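Local coordinates for DUF115 domain-containing protein (Magnetospirillum magneticum AMB-1, PDB 5MU5), which probably transfers a nonulosonic acid sugar to flagellin, as a Maf glycosyltransferase involved in the formation of bacterial flagella, at residues 42-46 and 58-62; 108-112 and 617-621; 205-209 and 606-611; 342-347 and 360-364; 366-370 and 384-390. All blocks are in the same frame, centred on the assembly; numbering follows the deposited sequence.

Interaction 1: residues 42-46 and 58-62; sequences NEDGD and GPGGR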
# COMPACT_ATOMS: atom_id res chain seq x y z
N ASN A 42 -39.55 -9.90 23.50
CA ASN A 42 -39.19 -10.10 24.91
C ASN A 42 -40.21 -9.44 25.86
O ASN A 42 -41.18 -8.85 25.39
CB ASN A 42 -37.75 -9.64 25.20
CG ASN A 42 -37.59 -8.13 25.22
OD1 ASN A 42 -38.55 -7.39 25.06
ND2 ASN A 42 -36.37 -7.67 25.42
N GLU A 43 -39.99 -9.54 27.17
CA GLU A 43 -40.93 -8.99 28.17
C GLU A 43 -41.12 -7.48 28.08
O GLU A 43 -42.20 -6.96 28.34
CB GLU A 43 -40.46 -9.34 29.58
CG GLU A 43 -40.48 -10.83 29.87
CD GLU A 43 -39.80 -11.18 31.19
OE1 GLU A 43 -38.89 -10.42 31.61
OE2 GLU A 43 -40.17 -12.22 31.78
N ASP A 44 -40.05 -6.78 27.70
CA ASP A 44 -40.10 -5.34 27.47
C ASP A 44 -40.88 -4.99 26.18
O ASP A 44 -41.13 -3.82 25.91
CB ASP A 44 -38.67 -4.78 27.33
CG ASP A 44 -37.77 -5.13 28.51
OD1 ASP A 44 -38.28 -5.26 29.64
OD2 ASP A 44 -36.55 -5.26 28.30
N GLY A 45 -41.25 -6.00 25.39
CA GLY A 45 -41.95 -5.79 24.11
C GLY A 45 -41.01 -5.45 22.95
O GLY A 45 -41.48 -5.11 21.86
N ASP A 46 -39.70 -5.54 23.18
CA ASP A 46 -38.70 -5.26 22.15
C ASP A 46 -38.42 -6.56 21.43
O ASP A 46 -38.51 -7.65 22.03
CB ASP A 46 -37.40 -4.77 22.77
CG ASP A 46 -37.60 -3.62 23.71
OD1 ASP A 46 -38.27 -2.64 23.31
OD2 ASP A 46 -37.08 -3.69 24.85
N GLY A 58 -31.73 -9.55 25.87
CA GLY A 58 -32.25 -9.83 27.21
C GLY A 58 -33.07 -8.65 27.70
O GLY A 58 -33.22 -7.66 26.96
N PRO A 59 -33.58 -8.71 28.94
CA PRO A 59 -34.42 -7.60 29.41
C PRO A 59 -33.60 -6.32 29.60
O PRO A 59 -32.52 -6.35 30.19
CB PRO A 59 -34.97 -8.10 30.74
CG PRO A 59 -33.93 -9.05 31.24
CD PRO A 59 -33.36 -9.71 30.01
N GLY A 60 -34.10 -5.21 29.06
CA GLY A 60 -33.39 -3.93 29.10
C GLY A 60 -32.14 -3.85 28.22
O GLY A 60 -31.37 -2.91 28.35
N GLY A 61 -31.93 -4.82 27.34
CA GLY A 61 -30.76 -4.82 26.46
C GLY A 61 -30.83 -3.73 25.40
O GLY A 61 -29.83 -3.09 25.08
N ARG A 62 -32.02 -3.54 24.84
CA ARG A 62 -32.25 -2.51 23.86
C ARG A 62 -31.93 -1.15 24.46
O ARG A 62 -31.16 -0.38 23.90
CB ARG A 62 -33.70 -2.52 23.38
CG ARG A 62 -34.02 -1.36 22.46
CD ARG A 62 -35.43 -1.40 21.93
NE ARG A 62 -35.59 -0.43 20.86
CZ ARG A 62 -36.63 -0.36 20.05
NH1 ARG A 62 -37.65 -1.22 20.17
NH2 ARG A 62 -36.65 0.56 19.10
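Asp46 lies across the aliphatic part of Arg62: its CG comes 3.6 Å from Arg62 CD, and its OD2 faces Arg62 CB. With CG of Arg62 anti to the backbone N (chi1 174°) and the chain extended as far as NE, the guanidinium is carried past the carboxylate, and the two planes stand 71° apart. The ion pair is weak, with Asp46 OD1 3.5 Å from Arg62 NH1, while Arg62 NE is committed to a salt bridge with Glu66. Asp44 makes the firmer link. Its OD2 accepts the N-H of Gly60 at 2.6 Å in a nearly straight bond (165°) that runs close to the C-O axis. Because Gly60 is the N-cap of helix 61-71, the carboxylate sits at a helix start, where its charge would be favourable. Two tight turns face each other here: a type I turn from Asn42 to Gly45 and a type II turn from Gly58 to Gly61. Asn42 OD1 braces the first by accepting from Asp46 N at 2.9 Å. The contact is at the surface of the N-terminal region, joining the loop between strands 38-41 and 47-51 to the first turn of helix 61-71.

Interaction 2: residues 108-112 and 617-621; sequences SGLSF and RKAEF
Arg617 reaches over Leu110 to the carbonyl of Ser108, which belongs to the Schellman motif that ends helix 92-107, with Gly109 as the residue of positive phi. Along the arginine, CB meets Leu110 CD2 at 3.8 Å, CD passes the same methyl more loosely, and a bend at chi3 (64°) turns the guanidinium back over it. Leu110 CD2 then lies over the centre of one guanidinium face, 3.6 Å from Arg617 CZ. At the tip, NH1 and NH2 both donate to Ser108 O, which stays within 5° of the guanidinium plane. The NH2 bond is the shorter and straighter, 2.8 Å from Arg617 NH2 to Ser108 O, and both nitrogens come from the same face of the carbonyl. NE and NH2 also grip Glu620 side-on, one to each carboxylate oxygen, with Arg617 NH2 to Glu620 OE1 at 2.7 Å on the syn lone pair. Flat and held along two edges, the guanidinium has little rotational freedom, and its charge should be largely balanced by Glu620.

Arg617 is the N-cap of helix 618-646, so the contact brings the start of that helix in the helical bundle against the end of helix 92-107 in the N-terminal region. Beside it, strands 111-112 and 612-613 form a small antiparallel sheet, and Val612 touches Leu110, Phe112 and Phe621. The two phenylalanines make a T-shaped pair, with ring planes at 65° and centroids 5.3 Å apart. The edge belongs to Phe112, whose CZ is 3.8 Å from Phe621 CZ.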
# COMPACT_ATOMS: atom_id res chain seq x y z
N SER A 108 -5.46 35.07 13.12
CA SER A 108 -6.81 35.63 13.16
C SER A 108 -7.53 35.39 14.47
O SER A 108 -8.66 35.83 14.64
CB SER A 108 -7.65 35.12 11.98
OG SER A 108 -8.07 33.78 12.18
N GLY A 109 -6.89 34.70 15.42
CA GLY A 109 -7.49 34.51 16.73
C GLY A 109 -8.12 33.15 16.94
O GLY A 109 -8.70 32.88 17.99
N LEU A 110 -7.99 32.28 15.95
CA LEU A 110 -8.50 30.94 16.06
C LEU A 110 -7.46 30.08 16.75
O LEU A 110 -6.25 30.37 16.68
CB LEU A 110 -8.79 30.36 14.67
CG LEU A 110 -9.69 31.21 13.79
CD1 LEU A 110 -9.85 30.52 12.44
CD2 LEU A 110 -11.05 31.44 14.42
N SER A 111 -7.93 29.04 17.43
CA SER A 111 -7.04 28.03 17.99
C SER A 111 -7.64 26.65 17.72
O SER A 111 -8.69 26.52 17.09
CB SER A 111 -6.85 28.26 19.48
OG SER A 111 -8.10 28.17 20.12
N PHE A 112 -6.96 25.62 18.20
CA PHE A 112 -7.34 24.25 17.87
C PHE A 112 -7.43 23.39 19.11
O PHE A 112 -6.51 23.32 19.88
CB PHE A 112 -6.32 23.68 16.89
CG PHE A 112 -6.30 24.43 15.59
CD1 PHE A 112 -7.25 24.18 14.61
CD2 PHE A 112 -5.39 25.45 15.38
CE1 PHE A 112 -7.28 24.89 13.43
CE2 PHE A 112 -5.40 26.16 14.18
CZ PHE A 112 -6.35 25.88 13.21
N ARG A 617 -16.79 30.60 14.30
CA ARG A 617 -15.90 31.18 13.29
C ARG A 617 -15.30 30.08 12.38
O ARG A 617 -14.35 30.32 11.65
CB ARG A 617 -14.78 31.99 13.97
CG ARG A 617 -15.29 33.25 14.67
CD ARG A 617 -14.17 34.05 15.34
NE ARG A 617 -13.22 34.56 14.34
CZ ARG A 617 -11.97 34.95 14.59
NH1 ARG A 617 -11.47 34.94 15.81
NH2 ARG A 617 -11.21 35.37 13.60
N LYS A 618 -15.87 28.88 12.43
CA LYS A 618 -15.39 27.76 11.60
C LYS A 618 -15.35 28.10 10.10
O LYS A 618 -14.40 27.72 9.41
CB LYS A 618 -16.25 26.51 11.85
CG LYS A 618 -15.77 25.25 11.14
CD LYS A 618 -16.64 24.05 11.52
CE LYS A 618 -16.31 22.87 10.63
NZ LYS A 618 -17.16 21.69 10.89
N ALA A 619 -16.36 28.82 9.61
CA ALA A 619 -16.44 29.22 8.19
C ALA A 619 -15.23 30.04 7.74
O ALA A 619 -14.83 29.93 6.57
CB ALA A 619 -17.73 30.00 7.90
N GLU A 620 -14.66 30.83 8.64
CA GLU A 620 -13.46 31.60 8.34
C GLU A 620 -12.31 30.66 8.06
O GLU A 620 -11.52 30.92 7.17
CB GLU A 620 -13.06 32.52 9.49
CG GLU A 620 -14.07 33.61 9.81
CD GLU A 620 -13.70 34.40 11.07
OE1 GLU A 620 -12.51 34.55 11.37
OE2 GLU A 620 -14.62 34.89 11.77
N PHE A 621 -12.23 29.58 8.81
CA PHE A 621 -11.15 28.61 8.60
C PHE A 621 -11.36 27.86 7.31
O PHE A 621 -10.41 27.56 6.60
CB PHE A 621 -11.02 27.65 9.76
CG PHE A 621 -9.76 26.81 9.70
CD1 PHE A 621 -8.53 27.39 9.52
CD2 PHE A 621 -9.83 25.44 9.87
CE1 PHE A 621 -7.38 26.62 9.48
CE2 PHE A 621 -8.69 24.67 9.84
CZ PHE A 621 -7.46 25.26 9.63

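Interaction 3: residues 205-209 and 606-611; sequences IVVDW and DYYVKR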
# COMPACT_ATOMS: atom_id res chain seq x y z
N ILE A 205 -8.06 8.30 3.32
CA ILE A 205 -7.31 9.37 3.91
C ILE A 205 -7.93 10.07 5.13
O ILE A 205 -7.19 10.59 5.96
CB ILE A 205 -6.89 10.38 2.82
CG1 ILE A 205 -5.53 10.97 3.17
CG2 ILE A 205 -7.97 11.43 2.59
CD1 ILE A 205 -4.44 9.94 3.47
N VAL A 206 -9.25 10.06 5.27
CA VAL A 206 -9.89 10.80 6.36
C VAL A 206 -10.42 9.91 7.45
O VAL A 206 -11.58 10.04 7.85
CB VAL A 206 -11.01 11.75 5.89
CG1 VAL A 206 -10.42 12.90 5.10
CG2 VAL A 206 -12.07 11.02 5.06
N VAL A 207 -9.57 9.05 7.97
CA VAL A 207 -10.01 8.19 9.07
C VAL A 207 -10.16 8.95 10.37
O VAL A 207 -10.73 8.42 11.29
CB VAL A 207 -9.07 7.00 9.33
CG1 VAL A 207 -9.20 6.01 8.19
CG2 VAL A 207 -7.63 7.45 9.56
N ASP A 208 -9.64 10.17 10.45
CA ASP A 208 -9.73 10.92 11.70
C ASP A 208 -11.17 11.06 12.21
O ASP A 208 -12.06 11.45 11.48
CB ASP A 208 -9.09 12.30 11.58
CG ASP A 208 -9.24 13.10 12.86
OD1 ASP A 208 -8.65 12.74 13.88
OD2 ASP A 208 -9.98 14.10 12.85
N TRP A 209 -11.37 10.73 13.48
CA TRP A 209 -12.64 10.89 14.18
C TRP A 209 -13.70 9.91 13.70
O TRP A 209 -14.91 10.14 13.87
CB TRP A 209 -13.12 12.34 14.11
CG TRP A 209 -13.93 12.80 15.31
CD1 TRP A 209 -15.20 13.31 15.31
CD2 TRP A 209 -13.52 12.78 16.69
NE1 TRP A 209 -15.60 13.61 16.59
CE2 TRP A 209 -14.58 13.30 17.45
CE3 TRP A 209 -12.34 12.41 17.34
CZ2 TRP A 209 -14.49 13.44 18.83
CZ3 TRP A 209 -12.27 12.54 18.72
CH2 TRP A 209 -13.33 13.04 19.44
N ASP A 606 -8.66 18.40 7.07
CA ASP A 606 -9.78 17.70 7.65
C ASP A 606 -9.59 17.54 9.16
O ASP A 606 -10.54 17.66 9.95
CB ASP A 606 -9.98 16.33 6.99
CG ASP A 606 -11.01 15.50 7.71
OD1 ASP A 606 -12.24 15.77 7.56
OD2 ASP A 606 -10.60 14.57 8.46
N TYR A 607 -8.36 17.25 9.56
CA TYR A 607 -8.03 17.10 10.95
C TYR A 607 -8.29 18.42 11.69
O TYR A 607 -8.94 18.44 12.73
CB TYR A 607 -6.56 16.67 11.12
CG TYR A 607 -6.17 16.50 12.57
CD1 TYR A 607 -6.34 15.29 13.22
CD2 TYR A 607 -5.66 17.57 13.29
CE1 TYR A 607 -6.00 15.14 14.56
CE2 TYR A 607 -5.31 17.44 14.61
CZ TYR A 607 -5.48 16.22 15.25
OH TYR A 607 -5.14 16.10 16.58
N TYR A 608 -7.79 19.52 11.14
CA TYR A 608 -7.88 20.79 11.86
C TYR A 608 -9.25 21.48 11.83
O TYR A 608 -9.62 22.12 12.82
CB TYR A 608 -6.74 21.73 11.46
CG TYR A 608 -5.39 21.23 11.97
CD1 TYR A 608 -5.08 21.31 13.32
CD2 TYR A 608 -4.44 20.67 11.11
CE1 TYR A 608 -3.85 20.86 13.80
CE2 TYR A 608 -3.23 20.21 11.59
CZ TYR A 608 -2.94 20.31 12.93
OH TYR A 608 -1.74 19.86 13.44
N VAL A 609 -10.01 21.35 10.74
CA VAL A 609 -11.34 21.99 10.71
C VAL A 609 -12.31 21.47 11.77
O VAL A 609 -13.16 22.22 12.25
CB VAL A 609 -12.08 21.91 9.35
CG1 VAL A 609 -11.39 22.74 8.33
CG2 VAL A 609 -12.24 20.47 8.89
N LYS A 610 -12.24 20.19 12.09
CA LYS A 610 -13.06 19.63 13.16
C LYS A 610 -12.69 20.16 14.55
O LYS A 610 -13.45 19.99 15.47
CB LYS A 610 -12.86 18.12 13.27
CG LYS A 610 -13.29 17.28 12.10
CD LYS A 610 -13.15 15.84 12.55
CE LYS A 610 -13.08 14.92 11.37
NZ LYS A 610 -11.72 14.94 10.76
N ARG A 611 -11.50 20.72 14.69
CA ARG A 611 -10.96 21.11 15.98
C ARG A 611 -10.80 22.61 16.14
O ARG A 611 -10.39 23.10 17.19
CB ARG A 611 -9.60 20.42 16.16
CG ARG A 611 -9.72 18.91 16.33
CD ARG A 611 -8.37 18.22 16.34
NE ARG A 611 -8.47 16.78 16.60
CZ ARG A 611 -8.91 15.88 15.72
NH1 ARG A 611 -9.31 16.22 14.49
NH2 ARG A 611 -8.93 14.61 16.06
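The Arg611 guanidinium meets Asp208 OD2 in plane at its edge, where the backbone O of Tyr607 also lies, and one of its faces has Tyr607 CE1 3.2 Å above the centre. The grip on Asp208 is end-on and bidentate: Arg611 NH1 donates to OD2 at 2.8 Å in a nearly straight bond (170°), while Arg611 NH2 donates to the syn lone pair of Asp208 OD1 at 2.9 Å. The carboxylate is turned 41° from the guanidinium plane. The acid points at the helix end because chi1 of Asp208 is 177°, which sets CG opposite the backbone N. Its OD2 also takes the ammonium of Lys610 on the anti lone pair, NZ to OD2 2.8 Å, so two cations share one buried oxygen. Asp208, Asp606, Lys610 and Arg611 form a salt-bridge network between the loop preceding strand 211-214 in the N-terminal region and the C-terminal end of helix 589-609 in the helical bundle. Lys610 NZ bridges the two acids, bonding Asp606 OD2 at 2.6 Å, and its charge would ease the crowding of carboxylates whose OD2 atoms are 4.5 Å apart. Val206 CG1 packs against Asp606 CG. Arg611 NE is taken by the carbonyl of Gln114.

Interaction 4: residues 342-347 and 360-364; sequences FGSATL and LFEDV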
# COMPACT_ATOMS: atom_id res chain seq x y z
N PHE A 342 33.14 -4.30 -13.34
CA PHE A 342 32.03 -5.25 -13.34
C PHE A 342 32.13 -6.31 -14.41
O PHE A 342 31.27 -7.19 -14.50
CB PHE A 342 30.68 -4.52 -13.44
CG PHE A 342 30.15 -4.08 -12.12
CD1 PHE A 342 29.48 -4.99 -11.31
CD2 PHE A 342 30.32 -2.79 -11.67
CE1 PHE A 342 28.99 -4.61 -10.08
CE2 PHE A 342 29.83 -2.39 -10.44
CZ PHE A 342 29.17 -3.30 -9.64
N GLY A 343 33.17 -6.25 -15.22
CA GLY A 343 33.41 -7.26 -16.24
C GLY A 343 32.26 -7.39 -17.22
O GLY A 343 31.79 -6.40 -17.77
N SER A 344 31.81 -8.62 -17.43
CA SER A 344 30.73 -8.91 -18.37
C SER A 344 29.32 -8.93 -17.73
O SER A 344 28.38 -9.39 -18.36
CB SER A 344 30.98 -10.28 -18.98
OG SER A 344 30.96 -11.24 -17.93
N ALA A 345 29.18 -8.45 -16.49
CA ALA A 345 27.87 -8.49 -15.81
C ALA A 345 26.82 -7.64 -16.51
O ALA A 345 27.10 -6.55 -16.96
CB ALA A 345 28.02 -8.02 -14.36
N THR A 346 25.61 -8.18 -16.63
CA THR A 346 24.47 -7.43 -17.13
C THR A 346 23.77 -6.85 -15.90
O THR A 346 23.63 -7.53 -14.89
CB THR A 346 23.52 -8.36 -17.90
OG1 THR A 346 24.13 -8.69 -19.14
CG2 THR A 346 22.16 -7.71 -18.21
N LEU A 347 23.35 -5.60 -16.00
CA LEU A 347 22.59 -4.96 -14.93
C LEU A 347 21.10 -5.17 -15.18
O LEU A 347 20.61 -4.89 -16.27
CB LEU A 347 22.93 -3.46 -14.90
CG LEU A 347 22.27 -2.48 -13.93
CD1 LEU A 347 20.83 -2.22 -14.31
CD2 LEU A 347 22.35 -2.91 -12.48
N LEU A 360 27.97 2.41 -16.21
CA LEU A 360 28.87 1.51 -15.50
C LEU A 360 28.87 0.11 -16.07
O LEU A 360 29.68 -0.73 -15.67
CB LEU A 360 28.46 1.42 -14.03
CG LEU A 360 28.27 2.75 -13.31
CD1 LEU A 360 27.72 2.51 -11.92
CD2 LEU A 360 29.58 3.53 -13.28
N PHE A 361 27.93 -0.17 -16.98
CA PHE A 361 27.76 -1.52 -17.48
C PHE A 361 27.74 -1.59 -18.98
O PHE A 361 27.11 -0.79 -19.64
CB PHE A 361 26.43 -2.11 -17.00
CG PHE A 361 26.42 -2.41 -15.55
CD1 PHE A 361 26.05 -1.44 -14.64
CD2 PHE A 361 26.78 -3.67 -15.10
CE1 PHE A 361 26.05 -1.71 -13.29
CE2 PHE A 361 26.78 -3.94 -13.75
CZ PHE A 361 26.41 -2.96 -12.85
N GLU A 362 28.42 -2.61 -19.50
CA GLU A 362 28.33 -2.96 -20.90
C GLU A 362 26.87 -3.02 -21.37
O GLU A 362 26.53 -2.48 -22.42
CB GLU A 362 29.03 -4.31 -21.11
CG GLU A 362 30.55 -4.19 -21.12
CD GLU A 362 31.29 -5.50 -20.94
OE1 GLU A 362 30.63 -6.57 -20.95
OE2 GLU A 362 32.53 -5.45 -20.80
N ASP A 363 26.00 -3.63 -20.56
CA ASP A 363 24.63 -3.94 -20.96
C ASP A 363 23.60 -3.83 -19.81
O ASP A 363 23.87 -4.22 -18.66
CB ASP A 363 24.66 -5.35 -21.53
CG ASP A 363 23.30 -5.88 -21.81
OD1 ASP A 363 22.52 -5.24 -22.56
OD2 ASP A 363 23.00 -6.96 -21.28
N VAL A 364 22.41 -3.34 -20.14
CA VAL A 364 21.39 -3.01 -19.17
C VAL A 364 20.01 -3.52 -19.58
O VAL A 364 19.58 -3.32 -20.70
CB VAL A 364 21.30 -1.47 -19.00
CG1 VAL A 364 20.26 -1.08 -17.96
CG2 VAL A 364 22.65 -0.91 -18.58
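Asp363 OD2 is gripped by Thr346 OG1, which donates at 3.0 Å to the anti lone pair of the carboxylate oxygen, and by Arg526, which forms a salt bridge to the same atom. This contact pairs two neighbouring parallel strands, 346-350 and 363-367, of the large sheet in the MptE-like region. Its regular rung is Leu347 with Val364, CA atoms 4.8 Å apart. Between the two segments a straight backbone bond runs from Leu347 N to Asp363 O at 3.0 Å (172°); Leu347 is also bonded to Val365. On the sheet face opposite to that of Thr346 and Asp363, Leu347 and Val364 lie side by side, pointing the same way, with Leu347 CD1 and Val364 CG1 in contact at 3.9 Å. Phe361 packs between Leu347 and Phe342. Its CG is anti to the carbonyl carbon (chi1 -70°), which sets one face of the ring against Leu347 CB, 3.6 Å from the ring centroid, a CH-pi contact. Phe342, at the start of the type II' turn ending at Ala345, meets Phe361 obliquely, the planes 39° apart. Leu333, Val336 and His337 of helix 327-340 touch Phe342. At the rim of the Phe361 ring, Ala345 O lies in plane, 3.4 Å from CD2.

Interaction 5: residues 366-370 and 384-390; sequences YYFRP and YSLDDSG
Tyr367 takes the torsion that places CG between its backbone N and carbonyl carbon (chi1 74°), and Leu386, with CG anti to its carbonyl carbon (chi1 -62°), extends to meet it. The two side chains cross at about a right angle: Leu386 CD1 sits over one face of the tyrosine ring, 3.8 Å from the centroid and 14° off the normal, a CH-pi contact. Further along, the phenol hydroxyl reaches Ser389, and Tyr367 OH and Ser389 OG share a hydrogen bond of 3.1 Å. The backbones are tied by Phe368 N to Tyr384 O at 3.0 Å, a nearly straight bond. That carbonyl oxygen also lies in plane at the edge of the Phe368 ring, whose CD1 packs against Tyr384 CB at 4.0 Å. Pro370 CD lies 3.7 Å from Leu386 O. Tyr384 OH is bonded to Arg530, and Ser385 OG to the carbonyl of Ile382. In the MptE-like region, residues 366-370 comprise the last two residues of strand 363-367 and the loop that follows, and 384-390 lies in the loop between helices 373-378 and 393-404. Helix 393-404 backs Leu386 through Thr399 and Ala403, and helix 373-378 touches Phe368 through Tyr375 and Phe378.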
# COMPACT_ATOMS: atom_id res chain seq x y z
N TYR A 366 15.95 -3.52 -18.13
CA TYR A 366 15.01 -2.89 -17.22
C TYR A 366 13.75 -3.73 -17.04
O TYR A 366 13.29 -4.35 -17.97
CB TYR A 366 14.57 -1.52 -17.73
CG TYR A 366 15.67 -0.52 -17.78
CD1 TYR A 366 16.31 -0.11 -16.63
CD2 TYR A 366 16.10 0.01 -19.00
CE1 TYR A 366 17.33 0.80 -16.68
CE2 TYR A 366 17.13 0.91 -19.07
CZ TYR A 366 17.73 1.31 -17.91
OH TYR A 366 18.75 2.21 -17.97
N TYR A 367 13.19 -3.71 -15.84
CA TYR A 367 11.83 -4.21 -15.65
C TYR A 367 11.04 -2.98 -15.18
O TYR A 367 11.61 -1.98 -14.72
CB TYR A 367 11.79 -5.34 -14.65
CG TYR A 367 11.97 -4.92 -13.22
CD1 TYR A 367 13.21 -4.79 -12.67
CD2 TYR A 367 10.86 -4.63 -12.43
CE1 TYR A 367 13.37 -4.37 -11.35
CE2 TYR A 367 11.00 -4.23 -11.12
CZ TYR A 367 12.25 -4.09 -10.58
OH TYR A 367 12.36 -3.71 -9.27
N PHE A 368 9.73 -3.05 -15.32
CA PHE A 368 8.88 -1.93 -14.96
C PHE A 368 8.28 -2.11 -13.59
O PHE A 368 7.53 -3.04 -13.32
CB PHE A 368 7.83 -1.68 -16.05
CG PHE A 368 8.44 -1.15 -17.27
CD1 PHE A 368 8.99 -2.00 -18.20
CD2 PHE A 368 8.61 0.22 -17.42
CE1 PHE A 368 9.65 -1.50 -19.29
CE2 PHE A 368 9.24 0.73 -18.53
CZ PHE A 368 9.76 -0.13 -19.47
N ARG A 369 8.68 -1.20 -12.71
CA ARG A 369 8.21 -1.25 -11.36
C ARG A 369 6.80 -0.66 -11.25
O ARG A 369 6.58 0.48 -11.61
CB ARG A 369 9.17 -0.52 -10.43
CG ARG A 369 8.92 -0.98 -9.04
CD ARG A 369 9.78 -0.33 -8.01
NE ARG A 369 9.46 -0.97 -6.74
CZ ARG A 369 10.02 -0.66 -5.58
NH1 ARG A 369 10.96 0.27 -5.55
NH2 ARG A 369 9.65 -1.30 -4.48
N PRO A 370 5.84 -1.45 -10.76
CA PRO A 370 4.45 -1.01 -10.78
C PRO A 370 4.09 0.07 -9.75
O PRO A 370 4.92 0.44 -8.92
CB PRO A 370 3.67 -2.31 -10.51
CG PRO A 370 4.62 -3.22 -9.81
CD PRO A 370 6.00 -2.83 -10.26
N TYR A 384 6.12 -7.24 -18.58
CA TYR A 384 7.48 -6.70 -18.43
C TYR A 384 7.73 -6.14 -17.02
O TYR A 384 8.71 -5.43 -16.80
CB TYR A 384 7.75 -5.63 -19.49
CG TYR A 384 7.44 -6.07 -20.91
CD1 TYR A 384 8.31 -6.90 -21.61
CD2 TYR A 384 6.28 -5.64 -21.55
CE1 TYR A 384 8.02 -7.30 -22.91
CE2 TYR A 384 5.99 -6.04 -22.85
CZ TYR A 384 6.85 -6.87 -23.51
OH TYR A 384 6.57 -7.26 -24.77
N SER A 385 6.85 -6.46 -16.08
CA SER A 385 7.03 -6.03 -14.69
C SER A 385 7.26 -7.25 -13.83
O SER A 385 7.14 -8.38 -14.29
CB SER A 385 5.83 -5.24 -14.16
OG SER A 385 4.64 -5.97 -14.37
N LEU A 386 7.62 -6.99 -12.58
CA LEU A 386 7.79 -8.00 -11.58
C LEU A 386 6.90 -7.68 -10.39
O LEU A 386 6.65 -6.51 -10.10
CB LEU A 386 9.25 -8.05 -11.13
CG LEU A 386 10.27 -8.42 -12.20
CD1 LEU A 386 11.65 -8.25 -11.62
CD2 LEU A 386 10.07 -9.83 -12.72
N ASP A 387 6.41 -8.74 -9.75
CA ASP A 387 5.73 -8.69 -8.48
C ASP A 387 6.76 -8.98 -7.40
O ASP A 387 7.73 -9.73 -7.65
CB ASP A 387 4.67 -9.78 -8.40
CG ASP A 387 3.51 -9.55 -9.33
OD1 ASP A 387 3.23 -8.37 -9.66
OD2 ASP A 387 2.86 -10.55 -9.72
N ASP A 388 6.54 -8.43 -6.21
CA ASP A 388 7.42 -8.65 -5.07
C ASP A 388 8.87 -8.33 -5.42
O ASP A 388 9.78 -8.99 -4.94
CB ASP A 388 7.27 -10.09 -4.53
CG ASP A 388 5.87 -10.36 -3.94
OD1 ASP A 388 5.38 -9.54 -3.11
OD2 ASP A 388 5.26 -11.41 -4.28
N SER A 389 9.07 -7.31 -6.24
CA SER A 389 10.43 -6.88 -6.58
C SER A 389 11.02 -6.07 -5.44
O SER A 389 12.23 -5.85 -5.43
CB SER A 389 10.50 -6.08 -7.90
OG SER A 389 9.84 -4.84 -7.81
N GLY A 390 10.16 -5.64 -4.51
CA GLY A 390 10.58 -4.93 -3.29
C GLY A 390 10.22 -5.75 -2.05
O GLY A 390 9.60 -6.82 -2.18

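Overall arrangement
Along the chain, interaction 1 closes first. Interactions 4 and 5 then fall in series within the long loops closed by interactions 2 and 3, with interaction 3 nested in interaction 2. Interactions 2 and 3, with centres 15 Å apart, touch through Phe621 on Val609 and Phe112 on Tyr608; together they bind the N-terminal region to the helical bundle across some 400 to 500 residues. Interactions 4 and 5 share strand 363-367 of the large mixed sheet of the MptE-like region, centres 20 Å apart. Interaction 1 lies at the N-terminal periphery, about 77 Å from interaction 4 between centres, on the opposite side of the chain's centre. The sequence-distant contacts thus link regions, whereas interactions 1, 4 and 5 each join elements within one region.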